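Local coordinates for uncharacterized protein (Bacteroides ovatus CL02T12C04, PDB 6PTM), which probably hydrolyses carrageenan oligosaccharides from the chain end, as an exo-acting carrageenase of glycoside hydrolase family 42, at residues E293-C298 with T302-P307; T176-P179 with Y184-Y187. One frame throughout, in Å; residues are numbered along the deposited sequence.

Contact 1: residues E293-C298 with T302-P307; sequences EPHWNC and TWASAP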
loop_
_atom_site.group_PDB
_atom_site.type_symbol
_atom_site.label_atom_id
_atom_site.label_comp_id
_atom_site.label_asym_id
_atom_site.label_seq_id
_atom_site.Cartn_x
_atom_site.Cartn_y
_atom_site.Cartn_z
ATOM N N GLU A 293 8.010 2.345 8.950
ATOM C CA GLU A 293 6.838 3.009 9.600
ATOM C C GLU A 293 7.306 4.255 10.338
ATOM O O GLU A 293 7.117 4.386 11.552
ATOM C CB GLU A 293 6.109 2.080 10.572
ATOM C CG GLU A 293 5.467 0.884 9.874
ATOM C CD GLU A 293 4.383 0.199 10.698
ATOM O OE1 GLU A 293 4.427 0.336 11.944
ATOM O OE2 GLU A 293 3.520 -0.457 10.097
ATOM N N PRO A 294 8.001 5.174 9.644
ATOM C CA PRO A 294 8.385 6.446 10.258
ATOM C C PRO A 294 7.159 7.290 10.646
ATOM O O PRO A 294 6.102 7.224 9.971
ATOM C CB PRO A 294 9.186 7.131 9.138
ATOM C CG PRO A 294 8.518 6.607 7.908
ATOM C CD PRO A 294 8.359 5.124 8.212
ATOM N N HIS A 295 7.309 8.023 11.754
ATOM C CA HIS A 295 6.365 9.063 12.209
ATOM C C HIS A 295 7.000 9.789 13.386
ATOM O O HIS A 295 7.806 9.150 14.145
ATOM C CB HIS A 295 4.954 8.506 12.484
ATOM C CG HIS A 295 4.898 7.146 13.123
ATOM N ND1 HIS A 295 4.938 6.973 14.481
ATOM C CD2 HIS A 295 4.723 5.906 12.594
ATOM C CE1 HIS A 295 4.854 5.686 14.770
ATOM N NE2 HIS A 295 4.691 5.003 13.633
ATOM N N TRP A 296 6.698 11.082 13.448
ATOM C CA TRP A 296 7.193 12.058 14.445
ATOM C C TRP A 296 5.994 12.742 15.086
ATOM O O TRP A 296 5.916 13.998 15.048
ATOM C CB TRP A 296 8.155 13.039 13.774
ATOM C CG TRP A 296 9.483 12.419 13.449
ATOM C CD1 TRP A 296 10.613 12.498 14.205
ATOM C CD2 TRP A 296 9.826 11.601 12.316
ATOM N NE1 TRP A 296 11.637 11.817 13.616
ATOM C CE2 TRP A 296 11.199 11.281 12.442
ATOM C CE3 TRP A 296 9.137 11.178 11.179
ATOM C CZ2 TRP A 296 11.876 10.507 11.510
ATOM C CZ3 TRP A 296 9.806 10.416 10.249
ATOM C CH2 TRP A 296 11.154 10.078 10.416
ATOM N N ASN A 297 5.047 11.923 15.563
ATOM C CA ASN A 297 3.806 12.431 16.186
ATOM C C ASN A 297 4.194 13.375 17.325
ATOM O O ASN A 297 5.147 13.078 18.060
ATOM C CB ASN A 297 2.901 11.330 16.728
ATOM C CG ASN A 297 2.416 10.367 15.665
ATOM O OD1 ASN A 297 2.361 10.720 14.488
ATOM N ND2 ASN A 297 1.975 9.175 16.083
ATOM N N CYS A 298 3.463 14.474 17.450
ATOM C CA CYS A 298 3.866 15.634 18.269
ATOM C C CYS A 298 2.623 16.266 18.924
ATOM O O CYS A 298 2.661 17.462 19.200
ATOM C CB CYS A 298 4.645 16.603 17.386
ATOM S SG CYS A 298 3.672 17.324 16.038
ATOM N N THR A 302 -0.811 11.525 22.951
ATOM C CA THR A 302 -1.245 10.644 21.848
ATOM C C THR A 302 -0.142 9.614 21.629
ATOM O O THR A 302 1.032 9.874 21.993
ATOM C CB THR A 302 -1.592 11.422 20.569
ATOM O OG1 THR A 302 -0.356 11.957 20.083
ATOM C CG2 THR A 302 -2.654 12.479 20.798
ATOM N N TRP A 303 -0.527 8.514 20.995
ATOM C CA TRP A 303 0.346 7.357 20.695
ATOM C C TRP A 303 1.571 7.822 19.902
ATOM O O TRP A 303 1.393 8.571 18.898
ATOM C CB TRP A 303 -0.471 6.321 19.932
ATOM C CG TRP A 303 0.379 5.309 19.245
ATOM C CD1 TRP A 303 1.045 4.260 19.825
ATOM C CD2 TRP A 303 0.678 5.269 17.836
ATOM N NE1 TRP A 303 1.738 3.567 18.866
ATOM C CE2 TRP A 303 1.544 4.165 17.640
ATOM C CE3 TRP A 303 0.311 6.048 16.727
ATOM C CZ2 TRP A 303 2.020 3.833 16.367
ATOM C CZ3 TRP A 303 0.795 5.727 15.473
ATOM C CH2 TRP A 303 1.639 4.627 15.304
ATOM N N ALA A 304 2.744 7.369 20.342
ATOM C CA ALA A 304 4.077 7.542 19.720
ATOM C C ALA A 304 4.413 9.031 19.585
ATOM O O ALA A 304 5.166 9.345 18.700
ATOM C CB ALA A 304 4.131 6.847 18.369
ATOM N N SER A 305 3.856 9.900 20.426
ATOM C CA SER A 305 4.158 11.351 20.422
ATOM C C SER A 305 5.386 11.633 21.295
ATOM O O SER A 305 5.652 10.921 22.272
ATOM C CB SER A 305 2.948 12.159 20.822
ATOM O OG SER A 305 2.478 11.702 22.089
ATOM N N ALA A 306 6.150 12.643 20.897
ATOM C CA ALA A 306 7.258 13.216 21.674
ATOM C C ALA A 306 7.426 14.674 21.251
ATOM O O ALA A 306 7.071 15.061 20.129
ATOM C CB ALA A 306 8.512 12.427 21.436
ATOM N N PRO A 307 7.991 15.510 22.133
ATOM C CA PRO A 307 8.356 16.870 21.755
ATOM C C PRO A 307 9.545 16.818 20.799
ATOM O O PRO A 307 10.391 15.919 20.944
ATOM C CB PRO A 307 8.781 17.533 23.076
ATOM C CG PRO A 307 8.361 16.535 24.172
ATOM C CD PRO A 307 8.385 15.180 23.515
HETATM O O HOH W 1 5.728 9.102 16.213
#

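Contact 2: residues T176-P179 with Y184-Y187; sequences TWKP and YIEY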
loop_
_atom_site.group_PDB
_atom_site.type_symbol
_atom_site.label_atom_id
_atom_site.label_comp_id
_atom_site.label_asym_id
_atom_site.label_seq_id
_atom_site.Cartn_x
_atom_site.Cartn_y
_atom_site.Cartn_z
ATOM N N THR A 176 7.908 -11.759 4.860
ATOM C CA THR A 176 8.797 -11.216 5.908
ATOM C C THR A 176 9.448 -12.373 6.711
ATOM O O THR A 176 8.732 -13.307 7.120
ATOM C CB THR A 176 8.005 -10.226 6.776
ATOM O OG1 THR A 176 7.318 -9.329 5.888
ATOM C CG2 THR A 176 8.923 -9.476 7.725
ATOM N N TRP A 177 10.781 -12.339 6.835
ATOM C CA TRP A 177 11.620 -13.223 7.700
ATOM C C TRP A 177 11.615 -14.671 7.222
ATOM O O TRP A 177 12.098 -15.502 7.995
ATOM C CB TRP A 177 11.163 -13.193 9.168
ATOM C CG TRP A 177 11.317 -11.870 9.847
ATOM C CD1 TRP A 177 12.133 -10.836 9.480
ATOM C CD2 TRP A 177 10.612 -11.442 11.026
ATOM N NE1 TRP A 177 11.978 -9.791 10.358
ATOM C CE2 TRP A 177 11.058 -10.135 11.318
ATOM C CE3 TRP A 177 9.674 -12.041 11.873
ATOM C CZ2 TRP A 177 10.570 -9.410 12.406
ATOM C CZ3 TRP A 177 9.190 -11.321 12.947
ATOM C CH2 TRP A 177 9.626 -10.021 13.202
ATOM N N LYS A 178 11.059 -14.983 6.047
ATOM C CA LYS A 178 11.056 -16.366 5.495
ATOM C C LYS A 178 12.495 -16.855 5.383
ATOM O O LYS A 178 13.351 -16.198 4.783
ATOM C CB LYS A 178 10.428 -16.445 4.102
ATOM C CG LYS A 178 10.256 -17.858 3.547
ATOM C CD LYS A 178 9.809 -17.840 2.113
ATOM C CE LYS A 178 10.918 -17.347 1.195
ATOM N NZ LYS A 178 10.422 -17.157 -0.185
ATOM N N PRO A 179 12.816 -18.048 5.923
ATOM C CA PRO A 179 14.172 -18.587 5.757
ATOM C C PRO A 179 14.502 -18.717 4.266
ATOM O O PRO A 179 13.663 -19.183 3.504
ATOM C CB PRO A 179 14.112 -19.945 6.466
ATOM C CG PRO A 179 13.001 -19.745 7.489
ATOM C CD PRO A 179 11.963 -18.900 6.768
ATOM N N TYR A 184 11.980 -23.115 0.167
ATOM C CA TYR A 184 11.076 -21.946 0.360
ATOM C C TYR A 184 11.219 -20.914 -0.781
ATOM O O TYR A 184 10.326 -20.078 -0.910
ATOM C CB TYR A 184 11.329 -21.302 1.728
ATOM C CG TYR A 184 11.038 -22.154 2.951
ATOM C CD1 TYR A 184 10.443 -23.404 2.872
ATOM C CD2 TYR A 184 11.355 -21.692 4.220
ATOM C CE1 TYR A 184 10.206 -24.178 4.007
ATOM C CE2 TYR A 184 11.128 -22.444 5.363
ATOM C CZ TYR A 184 10.558 -23.704 5.259
ATOM O OH TYR A 184 10.313 -24.445 6.378
ATOM N N ILE A 185 12.289 -20.945 -1.587
ATOM C CA ILE A 185 12.528 -19.909 -2.638
ATOM C C ILE A 185 12.174 -20.459 -4.027
ATOM O O ILE A 185 12.152 -19.651 -4.967
ATOM C CB ILE A 185 13.964 -19.333 -2.579
ATOM C CG1 ILE A 185 15.014 -20.399 -2.901
ATOM C CG2 ILE A 185 14.217 -18.644 -1.246
ATOM C CD1 ILE A 185 16.424 -19.873 -3.024
ATOM N N GLU A 186 11.930 -21.771 -4.174
ATOM C CA GLU A 186 11.514 -22.369 -5.470
ATOM C C GLU A 186 10.141 -21.827 -5.876
ATOM O O GLU A 186 10.008 -21.396 -7.030
ATOM C CB GLU A 186 11.485 -23.885 -5.410
ATOM C CG GLU A 186 12.859 -24.444 -5.628
ATOM C CD GLU A 186 12.975 -25.953 -5.528
ATOM O OE1 GLU A 186 11.989 -26.607 -5.129
ATOM O OE2 GLU A 186 14.058 -26.453 -5.882
ATOM N N TYR A 187 9.178 -21.787 -4.959
ATOM C CA TYR A 187 7.795 -21.371 -5.318
ATOM C C TYR A 187 7.303 -20.148 -4.539
ATOM O O TYR A 187 6.316 -19.552 -5.008
ATOM C CB TYR A 187 6.850 -22.555 -5.148
ATOM C CG TYR A 187 7.252 -23.729 -6.003
ATOM C CD1 TYR A 187 6.919 -23.773 -7.343
ATOM C CD2 TYR A 187 7.990 -24.783 -5.490
ATOM C CE1 TYR A 187 7.296 -24.829 -8.153
ATOM C CE2 TYR A 187 8.333 -25.868 -6.273
ATOM C CZ TYR A 187 7.995 -25.889 -7.613
ATOM O OH TYR A 187 8.334 -26.932 -8.431
#

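Contact 1: residues E293-C298 with T302-P307
Asn297 grips residues 302-307 at two points, with its side-chain amide and with its backbone carbonyl. Its ND2 donates to Trp303 O at 2.9 Å; the acceptor lies close to the amide plane, and an N-H...O angle of 157° makes the bond fairly straight. The carboxamide is carried there with CG anti to the carbonyl carbon (chi1 -61°). On the backbone side, Asn297 O accepts from Ala306 N at 3.0 Å and also receives a CA-H...O contact from Ser305 CA.

A bridging water adds to these direct bonds. It sits at the edge of the His295 ring, in its plane and 2.9 Å from ND1, accepts from Asn297 N and bonds to Ala304 O, so that one molecule ties both loop segments together.

Ring packing completes the contact. The outer rim of Trp303 comes in over one face of His295, with CH2 3.4 Å from CE1; the planes are inclined at 44°, an oblique meeting. Ala304 CB lies above the centre of the Trp303 ring and at the edge of the His295 ring, near its plane, 3.9 Å from His295 CE1.

Thr302 to Ser305 form a type II beta turn in a long beta-alpha loop on the active-site side of a (beta/alpha)8 barrel. Glu293 directly follows strand 288-292, the fourth, at whose C-terminal end clan GH-A glycosidases carry the acid/base glutamate, a position consistent with that role.

Contact 2: residues T176-P179 with Y184-Y187
Lys178 passes its aliphatic chain obliquely across the root of Tyr184, with its CD 3.8 Å from Tyr184 CB. Lys178 lies in the loop after strand 168-175 and Tyr184 on the short helix 182-185 that follows, a beta-alpha connection of the (beta/alpha)8 barrel. The lysine starts extended, with CG anti to the backbone N (chi1 -174°), and then bends at chi3 (70°), which brings the ammonium group up to the helix. There NZ donates to Tyr184 O at 3.0 Å from well above the carbonyl plane, 50° out of it.

The same NZ also forms a salt bridge with Asp174 and bonds to the carbonyls of His188 and Gly189, so one amine joins the strand, the helix and the chain beyond it. A leucine in its place would probably leave Asp174 without its countercharge and the three carbonyls without their shared donor.

Tyr184 is held at its far end by a hydroxyl-to-hydroxyl bond with Tyr84 on helix 69-90, while Trp509 packs against Lys178, Pro179 and the tyrosine ring. Pro179 crosses obliquely at the CD2-CE2 edge of that ring: its CD is 3.8 Å from Tyr184 CD2, and its CG lies in the ring plane, 3.9 Å from Tyr184 CE2.

How the contacts relate
Both contacts lie in beta-alpha connections of one (beta/alpha)8 barrel, and they follow one another along the chain. Contact 2 comes first, after strand 168-175, the barrel's first strand; contact 1 follows strand 288-292, the fourth. Their centres are 33 Å apart and their nearest atoms about 11 Å, so they do not touch. Each has its own surroundings: contact 2 faces helix 69-90, one of the helices that precede the barrel, whereas contact 1 packs beside helix 358-385. Together they illustrate how a barrel keeps its strands as a common frame while separate connections, each internally braced, shape different sectors of the rim where the active site probably lies.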